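Local coordinates for putative uncharacterized protein (Leishmania major, PDB 3M3I) that is of unknown function but belongs to the DUF985 family of the cupin superfamily and forms a two-chain assembly built on beta-sheets, at residues 80-85 / 154-159; 93-98 / 207-212; 132-137 / 146-151. All blocks are in the same frame, centred on the assembly; numbering follows the deposited sequence.

Contact 1. Residues 80-85 / 154-159; sequences SDETWM and AIFGSS
The two sheets of the cupin fold face each other here, with strand 81-85 on one and strand 155-159 on the other. The strand segments run 11.1 Å apart at closest approach, with their directions 22° apart. E82 and W84 meet F156 and S158 between them; all four are buried. E82 reaches across with CG anti to the backbone N (chi1 -179°) and an extended chain. E82 OE1 lies at the edge of the F156 ring, in the ring plane, 3.2 Å from F156 CE2 and close to CZ as well. The carboxylate is turned almost perpendicular to that ring. The indole of W84 meets the same ring edge, with W84 CZ2 4.0 Å from F156 CE2. F156 CE2 lies in turn at the edge of the indole, so the two aromatic groups touch rim to rim without stacking. Further along, W84 CH2 is 4.3 Å from S158 OG. Within the first strand, W84 NE1 gives a weak hydrogen bond to E82 OE1 at 3.3 Å, with a bent angle of 125°. Around the contact, F156 also meets the ring of H76, W84 meets that of F65, and V150 packs on both W84 and F156. The ring edge of F156 carries slightly positive hydrogens, so it suits a carboxylate oxygen. With the weak W84 N-H also facing E82 OE1, the oxygen has a mildly polar setting between the sheets.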
loop_
_atom_site.group_PDB
_atom_site.type_symbol
_atom_site.label_atom_id
_atom_site.label_comp_id
_atom_site.label_asym_id
_atom_site.label_seq_id
_atom_site.Cartn_x
_atom_site.Cartn_y
_atom_site.Cartn_z
ATOM N N SER A 80 13.892 -7.396 2.117
ATOM C CA SER A 80 12.961 -7.181 1.021
ATOM C C SER A 80 12.536 -5.710 0.975
ATOM O O SER A 80 12.721 -4.985 1.944
ATOM C CB SER A 80 11.741 -8.077 1.204
ATOM O OG SER A 80 12.130 -9.428 1.352
ATOM N N ASP A 81 11.975 -5.287 -0.162
ATOM C CA ASP A 81 11.450 -3.927 -0.343
ATOM C C ASP A 81 10.284 -3.682 0.597
ATOM O O ASP A 81 9.508 -4.592 0.877
ATOM C CB ASP A 81 10.900 -3.707 -1.759
ATOM C CG ASP A 81 11.941 -3.826 -2.840
ATOM O OD1 ASP A 81 11.531 -4.009 -4.002
ATOM O OD2 ASP A 81 13.152 -3.730 -2.559
ATOM N N GLU A 82 10.141 -2.445 1.049
ATOM C CA GLU A 82 8.991 -2.047 1.836
ATOM C C GLU A 82 8.354 -0.772 1.267
ATOM O O GLU A 82 9.011 0.261 1.133
ATOM C CB GLU A 82 9.407 -1.831 3.279
ATOM C CG GLU A 82 8.243 -1.445 4.168
ATOM C CD GLU A 82 8.632 -1.281 5.617
ATOM O OE1 GLU A 82 9.701 -0.690 5.891
ATOM O OE2 GLU A 82 7.851 -1.737 6.469
ATOM N N THR A 83 7.066 -0.854 0.957
ATOM C CA THR A 83 6.356 0.237 0.304
ATOM C C THR A 83 5.482 0.959 1.324
ATOM O O THR A 83 4.698 0.320 2.024
ATOM C CB THR A 83 5.484 -0.283 -0.887
ATOM O OG1 THR A 83 6.327 -0.872 -1.891
ATOM C CG2 THR A 83 4.697 0.837 -1.504
ATOM N N TRP A 84 5.618 2.285 1.372
ATOM C CA TRP A 84 4.950 3.159 2.344
ATOM C C TRP A 84 3.858 4.018 1.700
ATOM O O TRP A 84 4.166 4.819 0.847
ATOM C CB TRP A 84 5.990 4.103 2.944
ATOM C CG TRP A 84 6.990 3.407 3.766
ATOM C CD1 TRP A 84 7.926 2.514 3.341
ATOM C CD2 TRP A 84 7.172 3.543 5.175
ATOM N NE1 TRP A 84 8.677 2.075 4.399
ATOM C CE2 TRP A 84 8.231 2.686 5.542
ATOM C CE3 TRP A 84 6.533 4.297 6.166
ATOM C CZ2 TRP A 84 8.668 2.558 6.851
ATOM C CZ3 TRP A 84 6.973 4.182 7.471
ATOM C CH2 TRP A 84 8.036 3.313 7.805
ATOM N N MET A 85 2.608 3.887 2.150
ATOM C CA MET A 85 1.453 4.600 1.580
ATOM C C MET A 85 0.851 5.577 2.588
ATOM O O MET A 85 0.409 5.145 3.632
ATOM C CB MET A 85 0.340 3.617 1.217
ATOM C CG MET A 85 0.343 3.103 -0.197
ATOM S SD MET A 85 1.373 1.678 -0.534
ATOM C CE MET A 85 1.131 0.615 0.889
ATOM N N ALA A 154 18.450 -1.418 2.356
ATOM C CA ALA A 154 18.640 -0.057 2.838
ATOM C C ALA A 154 18.631 -0.004 4.364
ATOM O O ALA A 154 17.853 -0.702 5.004
ATOM C CB ALA A 154 17.565 0.875 2.269
ATOM N N ILE A 155 19.524 0.803 4.932
ATOM C CA ILE A 155 19.445 1.200 6.336
ATOM C C ILE A 155 18.543 2.435 6.383
ATOM O O ILE A 155 18.875 3.466 5.803
ATOM C CB ILE A 155 20.830 1.525 6.908
ATOM C CG1 ILE A 155 21.728 0.277 6.905
ATOM C CG2 ILE A 155 20.727 2.081 8.331
ATOM C CD1 ILE A 155 23.190 0.591 6.991
ATOM N N PHE A 156 17.402 2.329 7.061
ATOM C CA PHE A 156 16.390 3.386 7.035
ATOM C C PHE A 156 15.566 3.553 8.320
ATOM O O PHE A 156 15.466 2.639 9.140
ATOM C CB PHE A 156 15.442 3.161 5.863
ATOM C CG PHE A 156 14.539 1.975 6.020
ATOM C CD1 PHE A 156 15.039 0.695 6.008
ATOM C CD2 PHE A 156 13.177 2.139 6.132
ATOM C CE1 PHE A 156 14.210 -0.388 6.135
ATOM C CE2 PHE A 156 12.348 1.051 6.251
ATOM C CZ PHE A 156 12.861 -0.206 6.245
ATOM N N GLY A 157 14.950 4.723 8.466
ATOM C CA GLY A 157 14.123 5.021 9.645
ATOM C C GLY A 157 13.110 6.087 9.305
ATOM O O GLY A 157 13.109 6.557 8.184
ATOM N N SER A 158 12.258 6.478 10.253
ATOM C CA SER A 158 11.283 7.520 9.985
ATOM C C SER A 158 11.057 8.471 11.155
ATOM O O SER A 158 11.341 8.132 12.293
ATOM C CB SER A 158 9.961 6.915 9.495
ATOM O OG SER A 158 9.182 6.394 10.549
ATOM N N SER A 159 10.581 9.684 10.840
ATOM C CA SER A 159 10.312 10.706 11.849
ATOM C C SER A 159 9.246 11.681 11.383
ATOM O O SER A 159 8.926 11.752 10.190
ATOM C CB SER A 159 11.587 11.478 12.218
ATOM O OG SER A 159 12.025 12.293 11.153
#

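Contact 2. Residues 93-98 / 207-212; sequences QLHVIL and KQMAYE
This is a sheet-to-helix packing contact near the C-terminal end of the modelled chain. The last turn of helix 203-209 rests against strand 93-98, and H95 receives both of the helix residues that touch it. M209 covers one face of the imidazole with CG and SD. M209 SD sits 3.9 Å from the centroid of the H95 ring and only 8° off the ring normal, a sulfur-aromatic contact. M209 CG covers the same H95 ring 3.9 Å from the centroid, 20° off the normal, as a CH-pi contact. The chain of M209 is bent at both chi2 and chi3, which folds CG, SD and CE along the ring instead of leading them away. The helix ends just after M209. Q208 comes in extended. Q208 NE2 is 3.1 Å from H95 CE1, with the amide plane steeply inclined to the ring. The approach is oblique and is not a hydrogen bond. The imidazole has its polar partners elsewhere: H95 NE2 bonds to S159 OG on the neighbouring strand, and ND1 makes a weak bond to Y131 OH. The two bonds, one of them weak, would limit rotation of the ring. The arrangement is a Met-aromatic contact, and it joins a C-terminal helix to the outer side of the five-stranded sheet in this cupin-type fold.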
loop_
_atom_site.group_PDB
_atom_site.type_symbol
_atom_site.label_atom_id
_atom_site.label_comp_id
_atom_site.label_asym_id
_atom_site.label_seq_id
_atom_site.Cartn_x
_atom_site.Cartn_y
_atom_site.Cartn_z
ATOM N N GLN A 93 8.679 11.737 7.269
ATOM C CA GLN A 93 10.006 11.884 6.708
ATOM C C GLN A 93 10.754 10.577 6.853
ATOM O O GLN A 93 10.986 10.100 7.968
ATOM C CB GLN A 93 10.775 13.019 7.369
ATOM C CG GLN A 93 12.067 13.328 6.650
ATOM C CD GLN A 93 12.822 14.487 7.243
ATOM O OE1 GLN A 93 12.236 15.440 7.733
ATOM N NE2 GLN A 93 14.136 14.417 7.179
ATOM N N LEU A 94 11.099 9.999 5.710
ATOM C CA LEU A 94 11.820 8.754 5.634
ATOM C C LEU A 94 13.285 9.105 5.444
ATOM O O LEU A 94 13.624 9.932 4.593
ATOM C CB LEU A 94 11.340 7.919 4.445
ATOM C CG LEU A 94 10.149 6.998 4.643
ATOM C CD1 LEU A 94 9.636 6.507 3.301
ATOM C CD2 LEU A 94 10.588 5.822 5.509
ATOM N N HIS A 95 14.138 8.471 6.234
ATOM C CA HIS A 95 15.575 8.677 6.181
ATOM C C HIS A 95 16.174 7.401 5.629
ATOM O O HIS A 95 16.301 6.427 6.365
ATOM C CB HIS A 95 16.120 8.950 7.590
ATOM C CG HIS A 95 15.501 10.140 8.260
ATOM N ND1 HIS A 95 16.227 11.252 8.627
ATOM C CD2 HIS A 95 14.224 10.383 8.638
ATOM C CE1 HIS A 95 15.423 12.126 9.201
ATOM N NE2 HIS A 95 14.201 11.625 9.212
ATOM N N VAL A 96 16.545 7.396 4.360
ATOM C CA VAL A 96 16.941 6.166 3.670
ATOM C C VAL A 96 18.418 6.200 3.260
ATOM O O VAL A 96 18.809 7.013 2.431
ATOM C CB VAL A 96 16.076 5.952 2.396
ATOM C CG1 VAL A 96 16.431 4.651 1.709
ATOM C CG2 VAL A 96 14.592 5.968 2.737
ATOM N N ILE A 97 19.241 5.325 3.834
ATOM C CA ILE A 97 20.603 5.147 3.345
ATOM C C ILE A 97 20.590 3.903 2.455
ATOM O O ILE A 97 20.335 2.811 2.930
ATOM C CB ILE A 97 21.637 4.969 4.475
ATOM C CG1 ILE A 97 21.485 6.052 5.551
ATOM C CG2 ILE A 97 23.041 4.990 3.886
ATOM C CD1 ILE A 97 22.063 5.672 6.910
ATOM N N LEU A 98 20.830 4.072 1.161
ATOM C CA LEU A 98 20.732 2.960 0.215
ATOM C C LEU A 98 22.017 2.166 0.234
ATOM O O LEU A 98 23.072 2.746 0.384
ATOM C CB LEU A 98 20.491 3.475 -1.206
ATOM C CG LEU A 98 19.322 4.427 -1.448
ATOM C CD1 LEU A 98 19.450 5.025 -2.850
ATOM C CD2 LEU A 98 17.976 3.723 -1.289
ATOM N N LYS A 207 23.394 9.842 14.433
ATOM C CA LYS A 207 23.106 10.378 15.766
ATOM C C LYS A 207 21.664 10.862 15.952
ATOM O O LYS A 207 21.175 10.902 17.064
ATOM C CB LYS A 207 24.100 11.494 16.133
ATOM C CG LYS A 207 25.462 10.938 16.588
ATOM C CD LYS A 207 26.459 12.025 16.903
ATOM C CE LYS A 207 27.737 11.423 17.495
ATOM N NZ LYS A 207 28.606 12.445 18.171
ATOM N N GLN A 208 20.993 11.226 14.862
ATOM C CA GLN A 208 19.590 11.640 14.892
ATOM C C GLN A 208 18.674 10.428 14.934
ATOM O O GLN A 208 17.737 10.409 15.714
ATOM C CB GLN A 208 19.256 12.504 13.665
ATOM C CG GLN A 208 17.766 12.943 13.528
ATOM C CD GLN A 208 17.511 13.786 12.277
ATOM O OE1 GLN A 208 18.416 14.470 11.772
ATOM N NE2 GLN A 208 16.283 13.738 11.765
ATOM N N MET A 209 18.951 9.409 14.115
ATOM C CA MET A 209 17.987 8.302 13.897
ATOM C C MET A 209 18.337 6.930 14.462
ATOM O O MET A 209 17.494 6.045 14.417
ATOM C CB MET A 209 17.692 8.147 12.402
ATOM C CG MET A 209 17.061 9.381 11.750
ATOM S SD MET A 209 15.489 9.865 12.500
ATOM C CE MET A 209 14.515 8.368 12.306
ATOM N N ALA A 210 19.550 6.721 14.961
ATOM C CA ALA A 210 19.911 5.419 15.530
ATOM C C ALA A 210 19.778 5.442 17.038
ATOM O O ALA A 210 19.998 6.480 17.673
ATOM C CB ALA A 210 21.325 5.025 15.137
ATOM N N TYR A 211 19.411 4.294 17.607
ATOM C CA TYR A 211 19.354 4.121 19.054
ATOM C C TYR A 211 20.715 4.405 19.670
ATOM O O TYR A 211 21.750 4.013 19.108
ATOM C CB TYR A 211 18.947 2.700 19.418
ATOM C CG TYR A 211 17.453 2.433 19.459
ATOM C CD1 TYR A 211 16.618 3.122 20.341
ATOM C CD2 TYR A 211 16.880 1.446 18.659
ATOM C CE1 TYR A 211 15.250 2.844 20.398
ATOM C CE2 TYR A 211 15.531 1.173 18.707
ATOM C CZ TYR A 211 14.723 1.865 19.575
ATOM O OH TYR A 211 13.378 1.567 19.617
ATOM N N GLU A 212 20.696 5.098 20.811
ATOM C CA GLU A 212 21.901 5.345 21.624
ATOM C C GLU A 212 21.927 4.391 22.813
ATOM O O GLU A 212 22.734 3.467 22.852
ATOM C CB GLU A 212 21.948 6.794 22.135
#

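Contact 3. Residues 132-137 / 146-151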
loop_
_atom_site.group_PDB
_atom_site.type_symbol
_atom_site.label_atom_id
_atom_site.label_comp_id
_atom_site.label_asym_id
_atom_site.label_seq_id
_atom_site.Cartn_x
_atom_site.Cartn_y
_atom_site.Cartn_z
ATOM N N ARG A 132 19.102 9.616 1.266
ATOM C CA ARG A 132 17.936 10.210 0.635
ATOM C C ARG A 132 16.874 10.525 1.673
ATOM O O ARG A 132 16.421 9.635 2.396
ATOM C CB ARG A 132 17.376 9.272 -0.431
ATOM C CG ARG A 132 18.328 9.085 -1.610
ATOM C CD ARG A 132 17.578 9.007 -2.922
ATOM N NE ARG A 132 18.442 8.706 -4.062
ATOM C CZ ARG A 132 19.246 9.580 -4.669
ATOM N NH1 ARG A 132 19.346 10.835 -4.243
ATOM N NH2 ARG A 132 19.975 9.190 -5.703
ATOM N N ARG A 133 16.506 11.800 1.750
ATOM C CA ARG A 133 15.392 12.249 2.572
ATOM C C ARG A 133 14.138 12.254 1.700
ATOM O O ARG A 133 14.100 12.909 0.661
ATOM C CB ARG A 133 15.681 13.644 3.140
ATOM C CG ARG A 133 14.519 14.315 3.886
ATOM C CD ARG A 133 14.940 15.693 4.411
ATOM N NE ARG A 133 13.799 16.507 4.828
ATOM C CZ ARG A 133 12.984 17.163 3.999
ATOM N NH1 ARG A 133 13.165 17.113 2.682
ATOM N NH2 ARG A 133 11.971 17.872 4.492
ATOM N N VAL A 134 13.124 11.505 2.119
ATOM C CA VAL A 134 11.869 11.419 1.381
ATOM C C VAL A 134 10.710 11.760 2.307
ATOM O O VAL A 134 10.633 11.247 3.420
ATOM C CB VAL A 134 11.684 10.009 0.796
ATOM C CG1 VAL A 134 10.359 9.878 0.070
ATOM C CG2 VAL A 134 12.835 9.676 -0.135
ATOM N N LEU A 135 9.827 12.646 1.852
ATOM C CA LEU A 135 8.594 12.956 2.574
ATOM C C LEU A 135 7.467 12.147 1.970
ATOM O O LEU A 135 7.140 12.352 0.835
ATOM C CB LEU A 135 8.256 14.437 2.469
ATOM C CG LEU A 135 9.164 15.407 3.228
ATOM C CD1 LEU A 135 9.042 16.815 2.661
ATOM C CD2 LEU A 135 8.839 15.393 4.695
ATOM N N VAL A 136 6.892 11.218 2.728
ATOM C CA VAL A 136 5.680 10.496 2.322
ATOM C C VAL A 136 4.494 11.327 2.785
ATOM O O VAL A 136 4.315 11.535 3.986
ATOM C CB VAL A 136 5.630 9.082 2.968
ATOM C CG1 VAL A 136 4.250 8.407 2.749
ATOM C CG2 VAL A 136 6.744 8.226 2.411
ATOM N N GLY A 137 3.700 11.831 1.841
ATOM C CA GLY A 137 2.629 12.791 2.184
ATOM C C GLY A 137 1.693 13.075 1.024
ATOM O O GLY A 137 1.850 12.490 -0.053
ATOM N N LEU A 146 2.779 10.301 -2.164
ATOM C CA LEU A 146 1.732 9.480 -1.566
ATOM C C LEU A 146 2.161 8.042 -1.348
ATOM O O LEU A 146 1.653 7.363 -0.465
ATOM C CB LEU A 146 0.484 9.469 -2.435
ATOM C CG LEU A 146 -0.413 10.700 -2.501
ATOM C CD1 LEU A 146 -1.378 10.496 -3.635
ATOM C CD2 LEU A 146 -1.157 10.965 -1.177
ATOM N N GLN A 147 3.097 7.585 -2.169
ATOM C CA GLN A 147 3.623 6.227 -2.110
ATOM C C GLN A 147 5.137 6.298 -2.331
ATOM O O GLN A 147 5.615 7.142 -3.071
ATOM C CB GLN A 147 2.931 5.405 -3.202
ATOM C CG GLN A 147 3.307 3.944 -3.280
ATOM C CD GLN A 147 2.955 3.299 -4.620
ATOM O OE1 GLN A 147 3.717 2.516 -5.130
ATOM N NE2 GLN A 147 1.783 3.605 -5.163
ATOM N N TYR A 148 5.882 5.411 -1.683
ATOM C CA TYR A 148 7.325 5.295 -1.866
ATOM C C TYR A 148 7.809 3.952 -1.325
ATOM O O TYR A 148 7.288 3.455 -0.326
ATOM C CB TYR A 148 8.056 6.435 -1.167
ATOM C CG TYR A 148 9.555 6.299 -1.227
ATOM C CD1 TYR A 148 10.288 6.852 -2.276
ATOM C CD2 TYR A 148 10.240 5.585 -0.253
ATOM C CE1 TYR A 148 11.675 6.715 -2.335
ATOM C CE2 TYR A 148 11.610 5.445 -0.308
ATOM C CZ TYR A 148 12.322 6.002 -1.347
ATOM O OH TYR A 148 13.683 5.844 -1.375
ATOM N N THR A 149 8.814 3.384 -1.997
ATOM C CA THR A 149 9.343 2.052 -1.714
ATOM C C THR A 149 10.798 2.110 -1.259
ATOM O O THR A 149 11.657 2.604 -1.976
ATOM C CB THR A 149 9.245 1.132 -2.948
ATOM O OG1 THR A 149 7.874 0.887 -3.243
ATOM C CG2 THR A 149 9.925 -0.207 -2.700
ATOM N N VAL A 150 11.058 1.580 -0.061
ATOM C CA VAL A 150 12.398 1.551 0.513
ATOM C C VAL A 150 13.035 0.261 0.026
ATOM O O VAL A 150 12.535 -0.808 0.335
ATOM C CB VAL A 150 12.354 1.587 2.057
ATOM C CG1 VAL A 150 13.755 1.536 2.634
ATOM C CG2 VAL A 150 11.629 2.836 2.532
ATOM N N PRO A 151 14.120 0.349 -0.767
ATOM C CA PRO A 151 14.626 -0.901 -1.333
ATOM C C PRO A 151 15.220 -1.803 -0.258
ATOM O O PRO A 151 15.804 -1.304 0.704
ATOM C CB PRO A 151 15.706 -0.436 -2.314
ATOM C CG PRO A 151 15.399 1.012 -2.585
ATOM C CD PRO A 151 14.856 1.516 -1.286
#
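V134 lies over one face of the Y148 ring, and this pair carries the contact between strand 132-136 and strand 147-150. The two side chains meet at a slant. V134 CG1 stands 4.0 Å from the centroid of the Y148 ring, 19° off the ring normal, which makes a CH-pi contact. V134 CG1 is offset toward the rim, 3.8 Å from Y148 CD1. The other methyl, V134 CG2, lies 3.9 Å from Y148 CE1 and equally near CZ. The two methyls therefore span the ring from its root to its phenol end. Y148 has CG anti to the backbone N (chi1 175°), which carries the ring obliquely forward, with V150 CG2 at its edge, in plane. Beside this pair, V136 CG2 packs on Y148 CB at 4.2 Å. At the far end the backbones come together: G137 O is 3.2 Å from L146 N, but the angle is too poor for a hydrogen bond. L146 CA makes a CA-H...O contact with G137 O at 3.4 Å. L146 CD2 also approaches G137 O, at 3.6 Å. Outside the two segments, Y148 makes a cation-pi contact with R106, and L146 packs on L173 of the second subunit. Q147 is hydrogen-bonded to T62 and S175 of that subunit. The chemistry is mainly apolar. Methyl groups over an aromatic face give dispersion and weak CH-pi attraction. Between the two segments the link is side-chain packing, while backbone hydrogen bonds tie L135 and G137 to L145, just before L146.

From the N terminus, segment 80-85 comes first, and strand 92-98 follows it. The chain then runs through 132-137, 146-151 and 154-159 before reaching 207-212, where the modelled chain stops. Contact 3 closes a short loop of eight residues. It is nested inside the longer loop closed by contact 1, and also inside that of contact 2. Contacts 1 and 2 cross, because their segments alternate along the chain. Strand 92-98 lies between 130-136 and 155-159 in the five-stranded sheet, so it joins contact 2 to both others. Strands 81-87 and 147-150 pair in the other sheet. Contacts 1 and 3 bridge the two sheets, and contact 2 adds the C-terminal helix.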